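Local atomic coordinates of membrane attack complex assembly inhibitor BGA71 (Borreliella bavariensis, PDB entry 6FMH), a protein that inhibits assembly of the complement membrane attack complex and so probably shields the Lyme disease spirochaete at its surface from complement killing. Residues L117-A121 with K133-L137. Numbering follows the deposited sequence.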
ATOM      1  N   LEU A 117      -8.848   3.073   2.021  1.00 23.77           N
ATOM      2  CA  LEU A 117     -10.209   3.006   2.553  1.00 19.99           C
ATOM      3  C   LEU A 117     -11.185   2.119   1.829  1.00 21.67           C
ATOM      4  O   LEU A 117     -12.128   1.686   2.383  1.00 18.71           O
ATOM      5  CB  LEU A 117     -10.835   4.381   2.494  1.00 20.83           C
ATOM      6  CG  LEU A 117     -10.580   5.427   3.534  1.00 22.35           C
ATOM      7  CD1 LEU A 117     -11.121   6.745   3.093  1.00 19.32           C
ATOM      8  CD2 LEU A 117     -11.182   4.998   4.823  1.00 20.83           C
ATOM      9  N   ILE A 118     -10.964   1.928   0.558  1.00 20.36           N
ATOM     10  CA  ILE A 118     -11.626   0.962  -0.254  1.00 19.91           C
ATOM     11  C   ILE A 118     -11.170  -0.418   0.131  1.00 18.57           C
ATOM     12  O   ILE A 118     -11.918  -1.339   0.045  1.00 18.18           O
ATOM     13  CB  ILE A 118     -11.286   1.213  -1.729  1.00 23.34           C
ATOM     14  CG1 ILE A 118     -11.905   2.515  -2.178  1.00 24.59           C
ATOM     15  CG2 ILE A 118     -11.712   0.068  -2.626  1.00 22.25           C
ATOM     16  CD1 ILE A 118     -12.039   2.704  -3.663  1.00 24.89           C
ATOM     17  N   LYS A 119      -9.924  -0.558   0.519  1.00 17.35           N
ATOM     18  CA  LYS A 119      -9.436  -1.811   0.992  1.00 17.11           C
ATOM     19  C   LYS A 119     -10.096  -2.201   2.290  1.00 17.38           C
ATOM     20  O   LYS A 119     -10.410  -3.333   2.479  1.00 17.58           O
ATOM     21  CB  LYS A 119      -7.926  -1.781   1.097  1.00 15.58           C
ATOM     22  CG  LYS A 119      -7.207  -2.000  -0.209  1.00 14.62           C
ATOM     23  CD  LYS A 119      -5.764  -1.683  -0.058  1.00 13.16           C
ATOM     24  CE  LYS A 119      -4.971  -2.074  -1.260  1.00 11.79           C
ATOM     25  NZ  LYS A 119      -3.545  -1.827  -1.051  1.00 11.04           N
ATOM     26  N   GLU A 120     -10.325  -1.249   3.177  1.00 16.94           N
ATOM     27  CA  GLU A 120     -11.056  -1.436   4.416  1.00 15.85           C
ATOM     28  C   GLU A 120     -12.461  -1.907   4.284  1.00 16.26           C
ATOM     29  O   GLU A 120     -12.924  -2.608   5.096  1.00 17.46           O
ATOM     30  CB  GLU A 120     -11.110  -0.131   5.175  1.00 15.13           C
ATOM     31  CG  GLU A 120     -11.889  -0.179   6.479  1.00 14.29           C
ATOM     32  CD  GLU A 120     -12.163   1.159   7.026  1.00 13.06           C
ATOM     33  OE1 GLU A 120     -12.429   2.009   6.257  1.00 13.23           O
ATOM     34  OE2 GLU A 120     -12.103   1.360   8.211  1.00 12.50           O
ATOM     35  N   ALA A 121     -13.174  -1.436   3.299  1.00 17.65           N
ATOM     36  CA  ALA A 121     -14.500  -1.893   3.024  1.00 17.85           C
ATOM     37  C   ALA A 121     -14.501  -3.277   2.448  1.00 18.87           C
ATOM     38  O   ALA A 121     -15.320  -4.045   2.766  1.00 18.08           O
ATOM     39  CB  ALA A 121     -15.187  -0.943   2.095  1.00 16.88           C
ATOM     40  N   LYS A 133     -21.083   2.692   1.920  1.00 34.88           N
ATOM     41  CA  LYS A 133     -19.768   3.287   1.532  1.00 33.19           C
ATOM     42  C   LYS A 133     -19.428   3.301   0.037  1.00 35.43           C
ATOM     43  O   LYS A 133     -18.646   4.147  -0.426  1.00 38.33           O
ATOM     44  CB  LYS A 133     -18.704   2.463   2.227  1.00 30.27           C
ATOM     45  CG  LYS A 133     -18.457   2.876   3.651  1.00 29.61           C
ATOM     46  CD  LYS A 133     -17.633   1.863   4.415  1.00 28.03           C
ATOM     47  CE  LYS A 133     -16.992   2.477   5.647  1.00 28.06           C
ATOM     48  NZ  LYS A 133     -16.091   1.557   6.360  1.00 26.47           N
ATOM     49  N   GLU A 134     -20.009   2.386  -0.724  1.00 37.36           N
ATOM     50  CA  GLU A 134     -19.544   2.135  -2.070  1.00 37.64           C
ATOM     51  C   GLU A 134     -19.516   3.365  -2.955  1.00 38.63           C
ATOM     52  O   GLU A 134     -18.458   3.747  -3.475  1.00 46.78           O
ATOM     53  CB  GLU A 134     -20.403   1.069  -2.691  1.00 39.19           C
ATOM     54  CG  GLU A 134     -19.988   0.669  -4.092  1.00 42.38           C
ATOM     55  CD  GLU A 134     -20.863  -0.455  -4.646  1.00 43.67           C
ATOM     56  OE1 GLU A 134     -21.287  -1.346  -3.857  1.00 41.61           O
ATOM     57  OE2 GLU A 134     -21.125  -0.447  -5.867  1.00 40.30           O
ATOM     58  N   SER A 135     -20.668   4.005  -3.114  1.00 39.49           N
ATOM     59  CA  SER A 135     -20.807   5.122  -4.050  1.00 39.17           C
ATOM     60  C   SER A 135     -19.812   6.251  -3.758  1.00 39.38           C
ATOM     61  O   SER A 135     -19.182   6.798  -4.679  1.00 45.41           O
ATOM     62  CB  SER A 135     -22.235   5.706  -4.003  1.00 39.18           C
ATOM     63  OG  SER A 135     -22.439   6.567  -2.875  1.00 37.86           O
ATOM     64  N   GLU A 136     -19.670   6.585  -2.486  1.00 35.27           N
ATOM     65  CA  GLU A 136     -18.843   7.696  -2.091  1.00 34.75           C
ATOM     66  C   GLU A 136     -17.355   7.452  -2.331  1.00 31.50           C
ATOM     67  O   GLU A 136     -16.610   8.340  -2.793  1.00 27.81           O
ATOM     68  CB  GLU A 136     -19.100   8.013  -0.627  1.00 39.74           C
ATOM     69  CG  GLU A 136     -18.198   9.106  -0.049  1.00 42.98           C
ATOM     70  CD  GLU A 136     -18.443   9.346   1.429  1.00 46.85           C
ATOM     71  OE1 GLU A 136     -19.432   8.813   1.975  1.00 55.67           O
ATOM     72  OE2 GLU A 136     -17.652  10.056   2.052  1.00 48.91           O
ATOM     73  N   LEU A 137     -16.919   6.250  -2.016  1.00 27.70           N
ATOM     74  CA  LEU A 137     -15.539   5.866  -2.265  1.00 25.06           C
ATOM     75  C   LEU A 137     -15.225   5.863  -3.753  1.00 24.69           C
ATOM     76  O   LEU A 137     -14.121   6.224  -4.164  1.00 21.26           O
ATOM     77  CB  LEU A 137     -15.267   4.480  -1.668  1.00 24.89           C
ATOM     78  CG  LEU A 137     -15.318   4.384  -0.134  1.00 25.69           C
ATOM     79  CD1 LEU A 137     -15.320   2.927   0.342  1.00 24.91           C
ATOM     80  CD2 LEU A 137     -14.200   5.160   0.524  1.00 24.86           C
TER
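L137 overlaps the face of helix 90-123 made by L117, I118 and A121, three residues spaced i, i+1 and i+4 that together present one apolar patch. Its branches divide the work: CD1 of L137 lies 4.3 Å from CB of A121, while CD2 of L137 lies 4.0 Å from CB of L117, one turn back along the helix. At the base of the same side chain, CB of L137 meets CG1 of I118 at 3.9 Å; although the CA-to-CB bond of I118 points sideways, the end of its side chain comes nearer to L137.

The general principle is that of a helical hairpin, in which residues one turn apart on each helix face the partner. Accordingly K133, four residues before L137, comes next on its helix and faces A121, whose CB lies 4.4 Å from CD of K133, a loose contact with the lysine's aliphatic part. That extended chain carries its amine beyond the apolar patch. The amine's stronger partner is D125, in the connection between the helices, with which it forms a salt bridge; NZ of K133 also makes a long salt bridge to OE1 of E120 at 3.7 Å.

The axes of 117-121 and 133-137 approach to 10.7 Å and run nearly antiparallel, at 164°, as expected of consecutive helices joined by a short turn, here between 90-123 and 127-163. Near this turn, E134 touches K12 and L13 of helix 12-36, while K119 and E120 pack against Y56 and Y109 of the second subunit, respectively, so this end of the hairpin touches both helix 12-36 and the other copy of the protein.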